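Local coordinates for protein 6-phosphogluconate dehydrogenase, NAD-binding (Geobacter metallireducens, PDB 3PEF) that reduces succinic semialdehyde to gamma-hydroxybutyrate with NADP(H) as cofactor, as a member of the beta-hydroxyacid dehydrogenase family, at residues K171-G179 / M237-V245. The protein carries 2 engineered substitutions. Sequence-based numbering, arbitrary orientation.
Sequences KLVVNMVMG and MQKDLRLAV. With NAP (NADP nicotinamide-adenine-dinucleotide phosphate), chain I.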
ATOM      1  N   LYS A 171      17.252 -16.022   2.897  1.00 20.57           N
ATOM      2  CA  LYS A 171      16.001 -16.543   3.428  1.00 17.76           C
ATOM      3  C   LYS A 171      14.922 -15.458   3.447  1.00 19.36           C
ATOM      4  O   LYS A 171      13.791 -15.687   3.016  1.00 21.50           O
ATOM      5  CB  LYS A 171      16.208 -17.119   4.835  1.00 13.79           C
ATOM      6  CG  LYS A 171      14.914 -17.556   5.515  1.00 20.70           C
ATOM      7  CD  LYS A 171      14.183 -18.605   4.675  1.00 20.23           C
ATOM      8  CE  LYS A 171      12.986 -19.123   5.455  1.00 23.80           C
ATOM      9  NZ  LYS A 171      12.124 -20.017   4.637  1.00 25.91           N
ATOM     10  N   LEU A 172      15.266 -14.279   3.965  1.00 16.27           N
ATOM     11  CA  LEU A 172      14.294 -13.187   4.042  1.00 15.90           C
ATOM     12  C   LEU A 172      13.825 -12.707   2.655  1.00 21.92           C
ATOM     13  O   LEU A 172      12.646 -12.440   2.439  1.00 21.04           O
ATOM     14  CB  LEU A 172      14.861 -12.035   4.860  1.00 15.68           C
ATOM     15  CG  LEU A 172      15.093 -12.353   6.343  1.00 21.99           C
ATOM     16  CD1 LEU A 172      15.580 -11.124   7.071  1.00 23.35           C
ATOM     17  CD2 LEU A 172      13.779 -12.876   6.966  1.00 19.78           C
ATOM     18  N   VAL A 173      14.747 -12.596   1.708  1.00 18.92           N
ATOM     19  CA  VAL A 173      14.364 -12.162   0.369  1.00 18.64           C
ATOM     20  C   VAL A 173      13.378 -13.127  -0.249  1.00 20.38           C
ATOM     21  O   VAL A 173      12.321 -12.744  -0.764  1.00 22.38           O
ATOM     22  CB  VAL A 173      15.599 -12.078  -0.544  1.00 18.07           C
ATOM     23  CG1 VAL A 173      15.179 -12.140  -1.986  1.00 20.93           C
ATOM     24  CG2 VAL A 173      16.386 -10.809  -0.234  1.00 19.16           C
ATOM     25  N   VAL A 174      13.737 -14.402  -0.205  1.00 19.17           N
ATOM     26  CA  VAL A 174      12.924 -15.436  -0.817  1.00 22.31           C
ATOM     27  C   VAL A 174      11.551 -15.568  -0.156  1.00 27.00           C
ATOM     28  O   VAL A 174      10.528 -15.741  -0.837  1.00 24.73           O
ATOM     29  CB  VAL A 174      13.695 -16.773  -0.810  1.00 31.09           C
ATOM     30  CG1 VAL A 174      12.773 -17.934  -1.070  1.00 33.70           C
ATOM     31  CG2 VAL A 174      14.845 -16.710  -1.842  1.00 25.25           C
ATOM     32  N   ASN A 175      11.511 -15.482   1.168  1.00 22.11           N
ATOM     33  CA  ASN A 175      10.214 -15.549   1.855  1.00 23.05           C
ATOM     34  C   ASN A 175       9.332 -14.334   1.637  1.00 20.53           C
ATOM     35  O   ASN A 175       8.105 -14.417   1.689  1.00 20.23           O
ATOM     36  CB  ASN A 175      10.381 -15.803   3.345  1.00 19.29           C
ATOM     37  CG  ASN A 175      10.193 -17.250   3.678  1.00 30.16           C
ATOM     38  OD1 ASN A 175      10.629 -18.117   2.915  1.00 30.78           O
ATOM     39  ND2 ASN A 175       9.508 -17.535   4.782  1.00 24.14           N
ATOM     40  N   MET A 176       9.974 -13.197   1.411  1.00 22.18           N
ATOM     41  CA  MET A 176       9.241 -11.975   1.147  1.00 21.57           C
ATOM     42  C   MET A 176       8.435 -12.109  -0.140  1.00 21.50           C
ATOM     43  O   MET A 176       7.261 -11.751  -0.175  1.00 19.04           O
ATOM     44  CB  MET A 176      10.186 -10.785   1.024  1.00 17.92           C
ATOM     45  CG  MET A 176       9.431  -9.466   0.953  1.00 18.45           C
ATOM     46  SD  MET A 176      10.564  -8.099   0.605  1.00 27.28           S
ATOM     47  CE  MET A 176      10.884  -8.388  -1.138  1.00 23.54           C
ATOM     48  N   VAL A 177       9.078 -12.627  -1.185  1.00 16.48           N
ATOM     49  CA  VAL A 177       8.412 -12.884  -2.462  1.00 21.82           C
ATOM     50  C   VAL A 177       7.267 -13.881  -2.296  1.00 21.37           C
ATOM     51  O   VAL A 177       6.181 -13.693  -2.828  1.00 23.84           O
ATOM     52  CB  VAL A 177       9.409 -13.447  -3.495  1.00 19.95           C
ATOM     53  CG1 VAL A 177       8.674 -13.876  -4.748  1.00 22.88           C
ATOM     54  CG2 VAL A 177      10.461 -12.392  -3.831  1.00 21.44           C
ATOM     55  N   MET A 178       7.520 -14.938  -1.539  1.00 18.70           N
ATOM     56  CA  MET A 178       6.501 -15.945  -1.273  1.00 15.41           C
ATOM     57  C   MET A 178       5.287 -15.375  -0.521  1.00 23.38           C
ATOM     58  O   MET A 178       4.146 -15.745  -0.802  1.00 20.41           O
ATOM     59  CB  MET A 178       7.097 -17.108  -0.489  1.00 17.98           C
ATOM     60  CG  MET A 178       6.125 -18.293  -0.311  1.00 25.24           C
ATOM     61  SD  MET A 178       6.730 -19.551   0.830  1.00 30.20           S
ATOM     62  CE  MET A 178       6.723 -18.624   2.378  1.00 29.72           C
ATOM     63  N   GLY A 179       5.538 -14.475   0.425  1.00 22.56           N
ATOM     64  CA  GLY A 179       4.459 -13.850   1.171  1.00 20.83           C
ATOM     65  C   GLY A 179       3.611 -12.943   0.293  1.00 20.91           C
ATOM     66  O   GLY A 179       2.381 -12.990   0.344  1.00 21.54           O
ATOM     67  N   MET A 237       4.957 -16.434   8.972  1.00 19.97           N
ATOM     68  CA  MET A 237       4.995 -15.725   7.675  1.00 16.25           C
ATOM     69  C   MET A 237       5.056 -14.228   7.949  1.00 20.98           C
ATOM     70  O   MET A 237       5.855 -13.490   7.355  1.00 25.19           O
ATOM     71  CB  MET A 237       3.751 -16.042   6.830  1.00 19.28           C
ATOM     72  CG  MET A 237       3.643 -15.244   5.525  1.00 18.64           C
ATOM     73  SD  MET A 237       4.847 -15.750   4.250  1.00 26.93           S
ATOM     74  CE  MET A 237       6.220 -14.694   4.567  1.00 14.46           C
ATOM     75  N   GLN A 238       4.213 -13.776   8.867  1.00 18.49           N
ATOM     76  CA  GLN A 238       4.139 -12.339   9.156  1.00 20.23           C
ATOM     77  C   GLN A 238       5.447 -11.836   9.770  1.00 17.19           C
ATOM     78  O   GLN A 238       5.890 -10.737   9.472  1.00 18.67           O
ATOM     79  CB  GLN A 238       2.949 -12.027  10.081  1.00 15.30           C
ATOM     80  CG  GLN A 238       2.590 -10.535  10.173  1.00 19.20           C
ATOM     81  CD  GLN A 238       3.312  -9.829  11.308  1.00 23.08           C
ATOM     82  OE1 GLN A 238       3.196 -10.217  12.463  1.00 22.20           O
ATOM     83  NE2 GLN A 238       4.054  -8.788  10.983  1.00 18.76           N
ATOM     84  N   LYS A 239       6.039 -12.643  10.648  1.00 19.00           N
ATOM     85  CA  LYS A 239       7.317 -12.316  11.261  1.00 23.37           C
ATOM     86  C   LYS A 239       8.398 -12.177  10.171  1.00 22.80           C
ATOM     87  O   LYS A 239       9.240 -11.286  10.230  1.00 28.45           O
ATOM     88  CB  LYS A 239       7.714 -13.395  12.290  1.00 17.72           C
ATOM     89  CG  LYS A 239       9.157 -13.277  12.821  1.00 20.51           C
ATOM     90  CD  LYS A 239      10.150 -14.154  12.051  1.00 21.91           C
ATOM     91  CE  LYS A 239       9.813 -15.623  12.191  1.00 21.95           C
ATOM     92  NZ  LYS A 239      10.783 -16.534  11.526  1.00 22.74           N
ATOM     93  N   ASP A 240       8.362 -13.057   9.178  1.00 19.99           N
ATOM     94  CA  ASP A 240       9.336 -13.007   8.086  1.00 23.95           C
ATOM     95  C   ASP A 240       9.177 -11.724   7.274  1.00 21.08           C
ATOM     96  O   ASP A 240      10.159 -11.087   6.919  1.00 22.05           O
ATOM     97  CB  ASP A 240       9.224 -14.235   7.175  1.00 21.07           C
ATOM     98  CG  ASP A 240       9.797 -15.511   7.814  1.00 29.46           C
ATOM     99  OD1 ASP A 240      10.349 -15.470   8.943  1.00 32.20           O
ATOM    100  OD2 ASP A 240       9.684 -16.576   7.172  1.00 31.43           O
ATOM    101  N   LEU A 241       7.936 -11.337   7.002  1.00 14.06           N
ATOM    102  CA  LEU A 241       7.666 -10.100   6.280  1.00 19.47           C
ATOM    103  C   LEU A 241       8.132  -8.893   7.109  1.00 23.73           C
ATOM    104  O   LEU A 241       8.739  -7.956   6.594  1.00 22.36           O
ATOM    105  CB  LEU A 241       6.174 -10.011   5.964  1.00 17.72           C
ATOM    106  CG  LEU A 241       5.631 -10.348   4.566  1.00 34.65           C
ATOM    107  CD1 LEU A 241       6.666 -10.966   3.603  1.00 34.80           C
ATOM    108  CD2 LEU A 241       4.373 -11.201   4.649  1.00 18.96           C
ATOM    109  N   ARG A 242       7.847  -8.923   8.405  1.00 19.11           N
ATOM    110  CA  ARG A 242       8.356  -7.912   9.328  1.00 17.17           C
ATOM    111  C   ARG A 242       9.861  -7.762   9.155  1.00 18.16           C
ATOM    112  O   ARG A 242      10.374  -6.662   8.981  1.00 18.11           O
ATOM    113  CB  ARG A 242       8.047  -8.354  10.755  1.00 21.41           C
ATOM    114  CG  ARG A 242       8.547  -7.464  11.891  1.00 21.13           C
ATOM    115  CD  ARG A 242       7.735  -7.856  13.150  1.00 32.04           C
ATOM    116  NE  ARG A 242       8.274  -9.045  13.744  1.00 28.71           N
ATOM    117  CZ  ARG A 242       7.601 -10.010  14.372  1.00 28.24           C
ATOM    118  NH1 ARG A 242       8.300 -11.022  14.844  1.00 27.60           N
ATOM    119  NH2 ARG A 242       6.278 -10.005  14.529  1.00 21.98           N
ATOM    120  N   LEU A 243      10.567  -8.883   9.186  1.00 17.87           N
ATOM    121  CA  LEU A 243      12.022  -8.849   9.113  1.00 21.51           C
ATOM    122  C   LEU A 243      12.559  -8.393   7.762  1.00 18.22           C
ATOM    123  O   LEU A 243      13.620  -7.754   7.698  1.00 15.70           O
ATOM    124  CB  LEU A 243      12.608 -10.214   9.476  1.00 21.05           C
ATOM    125  CG  LEU A 243      12.342 -10.687  10.906  1.00 22.06           C
ATOM    126  CD1 LEU A 243      12.937 -12.077  11.034  1.00 16.57           C
ATOM    127  CD2 LEU A 243      12.933  -9.722  11.958  1.00 18.35           C
ATOM    128  N   ALA A 244      11.856  -8.749   6.684  1.00 15.56           N
ATOM    129  CA  ALA A 244      12.260  -8.337   5.329  1.00 19.11           C
ATOM    130  C   ALA A 244      12.110  -6.823   5.130  1.00 17.09           C
ATOM    131  O   ALA A 244      12.987  -6.143   4.570  1.00 19.08           O
ATOM    132  CB  ALA A 244      11.446  -9.102   4.266  1.00 19.96           C
ATOM    133  N   VAL A 245      10.990  -6.290   5.585  1.00 15.68           N
ATOM    134  CA  VAL A 245      10.795  -4.843   5.575  1.00 18.31           C
ATOM    135  C   VAL A 245      11.876  -4.124   6.407  1.00 21.49           C
ATOM    136  O   VAL A 245      12.393  -3.086   6.001  1.00 22.06           O
ATOM    137  CB  VAL A 245       9.368  -4.462   6.028  1.00 24.32           C
ATOM    138  CG1 VAL A 245       9.206  -2.938   6.128  1.00 24.27           C
ATOM    139  CG2 VAL A 245       8.371  -5.021   5.057  1.00 24.54           C
TER
HETATM  140  PA  NAP I 301       6.765 -23.714  15.458  1.00 23.95           P
HETATM  141  O1A NAP I 301       5.861 -22.682  16.012  1.00 21.04           O
HETATM  142  O2A NAP I 301       6.149 -25.036  15.239  1.00 25.15           O
HETATM  143  O5B NAP I 301       8.048 -23.883  16.400  1.00 27.28           O
HETATM  144  C5B NAP I 301       8.620 -22.774  17.039  1.00 24.43           C
HETATM  145  C4B NAP I 301       9.697 -23.311  17.965  1.00 24.13           C
HETATM  146  O4B NAP I 301      10.325 -22.217  18.598  1.00 24.13           O
HETATM  147  C3B NAP I 301       9.098 -24.173  19.072  1.00 21.32           C
HETATM  148  O3B NAP I 301      10.043 -25.187  19.322  1.00 22.29           O
HETATM  149  C2B NAP I 301       9.059 -23.219  20.248  1.00 22.45           C
HETATM  150  O2B NAP I 301       9.107 -23.828  21.512  1.00 23.98           O
HETATM  151  C1B NAP I 301      10.338 -22.444  19.987  1.00 22.25           C
HETATM  152  N9A NAP I 301      10.365 -21.192  20.756  1.00 23.96           N
HETATM  153  C8A NAP I 301       9.584 -20.084  20.542  1.00 26.45           C
HETATM  154  N7A NAP I 301       9.905 -19.154  21.471  1.00 23.30           N
HETATM  155  C5A NAP I 301      10.863 -19.660  22.273  1.00 22.16           C
HETATM  156  C6A NAP I 301      11.544 -19.121  23.352  1.00 24.96           C
HETATM  157  N6A NAP I 301      11.264 -17.891  23.764  1.00 25.41           N
HETATM  158  N1A NAP I 301      12.488 -19.876  23.994  1.00 22.28           N
HETATM  159  C2A NAP I 301      12.769 -21.158  23.556  1.00 25.97           C
HETATM  160  N3A NAP I 301      12.094 -21.686  22.471  1.00 24.57           N
HETATM  161  C4A NAP I 301      11.162 -20.942  21.838  1.00 18.16           C
HETATM  162  O3  NAP I 301       7.305 -23.137  14.077  1.00 19.69           O
HETATM  163  PN  NAP I 301       8.234 -23.796  12.976  1.00 22.33           P
HETATM  164  O1N NAP I 301       7.562 -23.726  11.669  1.00 25.70           O
HETATM  165  O2N NAP I 301       8.769 -25.095  13.433  1.00 18.17           O
HETATM  166  O5D NAP I 301       9.348 -22.636  13.069  1.00 30.53           O
HETATM  167  C5D NAP I 301      10.709 -22.855  13.329  1.00 27.42           C
HETATM  168  C4D NAP I 301      11.486 -21.910  12.415  1.00 21.69           C
HETATM  169  O4D NAP I 301      11.499 -22.362  11.082  1.00 24.93           O
HETATM  170  C3D NAP I 301      10.843 -20.541  12.333  1.00 26.71           C
HETATM  171  O3D NAP I 301      11.917 -19.626  12.295  1.00 20.80           O
HETATM  172  C2D NAP I 301      10.076 -20.555  11.020  1.00 20.29           C
HETATM  173  O2D NAP I 301       9.962 -19.258  10.502  1.00 26.17           O
HETATM  174  C1D NAP I 301      11.020 -21.382  10.182  1.00 26.15           C
HETATM  175  N1N NAP I 301      10.471 -22.083   9.001  1.00 26.12           N
HETATM  176  C2N NAP I 301       9.221 -22.627   9.026  1.00 19.93           C
HETATM  177  C3N NAP I 301       8.738 -23.332   7.925  1.00 23.61           C
HETATM  178  C7N NAP I 301       7.384 -23.972   7.977  1.00 13.18           C
HETATM  179  O7N NAP I 301       6.775 -24.244   6.763  1.00 24.16           O
HETATM  180  N7N NAP I 301       6.754 -24.259   9.129  1.00 14.13           N
HETATM  181  C4N NAP I 301       9.532 -23.490   6.784  1.00 21.05           C
HETATM  182  C5N NAP I 301      10.818 -22.956   6.783  1.00 21.42           C
HETATM  183  C6N NAP I 301      11.288 -22.267   7.902  1.00 24.11           C
HETATM  184  P2B NAP I 301       7.762 -24.416  22.220  1.00 27.15           P
HETATM  185  O1X NAP I 301       8.086 -24.489  23.705  1.00 28.82           O
HETATM  186  O2X NAP I 301       6.631 -23.476  21.951  1.00 19.80           O
HETATM  187  O3X NAP I 301       7.439 -25.768  21.649  1.00 26.87           O
HETATM  188  O   HOH W   1      10.502 -12.675   4.375  1.00 22.20           O
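Gly179 offers a hollow to Met237, whose SD lies 3.6 Å from Gly179 CA; a beta carbon there would collide with Leu241 CD1. Bends at chi2 (72°) and again at chi3 fold the Met237 chain so that CE reaches Asn175 O at 3.5 Å. Next along the groove, Leu241 CD1 presses on the backbone at Met176 CA, 3.7 Å away, while Ala244 CB forms a low bump against CB, CG and SD of Met176. Leu172 closes this end, laying both methyls against Leu243 CB. A water donates to Leu172 O and, weakly, to Asp240 O, bridging the helices. On the cofactor side, Asn175 ND2 makes a short, bent and weak hydrogen bond to Asp240 OD2 (2.6 Å), amide and carboxylate planes 58° apart. Asp240 OD1 takes Lys239 NZ at 2.8 Å, and that ammonium also bonds NADP O2D; Lys171, the predicted active-site residue, donates to Asn175 OD1. An alanine in place of Asp240 would probably leave Lys239 without its carboxylate mate and Asn175 freer to turn. Segments 171-179 and 237-245, of helices 166-194 and 234-251, cross at -119°, with helix 256-270 packed on Met176 and Leu241, a second subunit against Met176 and Met178, and strand 115-122 receiving Lys171 at Val121 O.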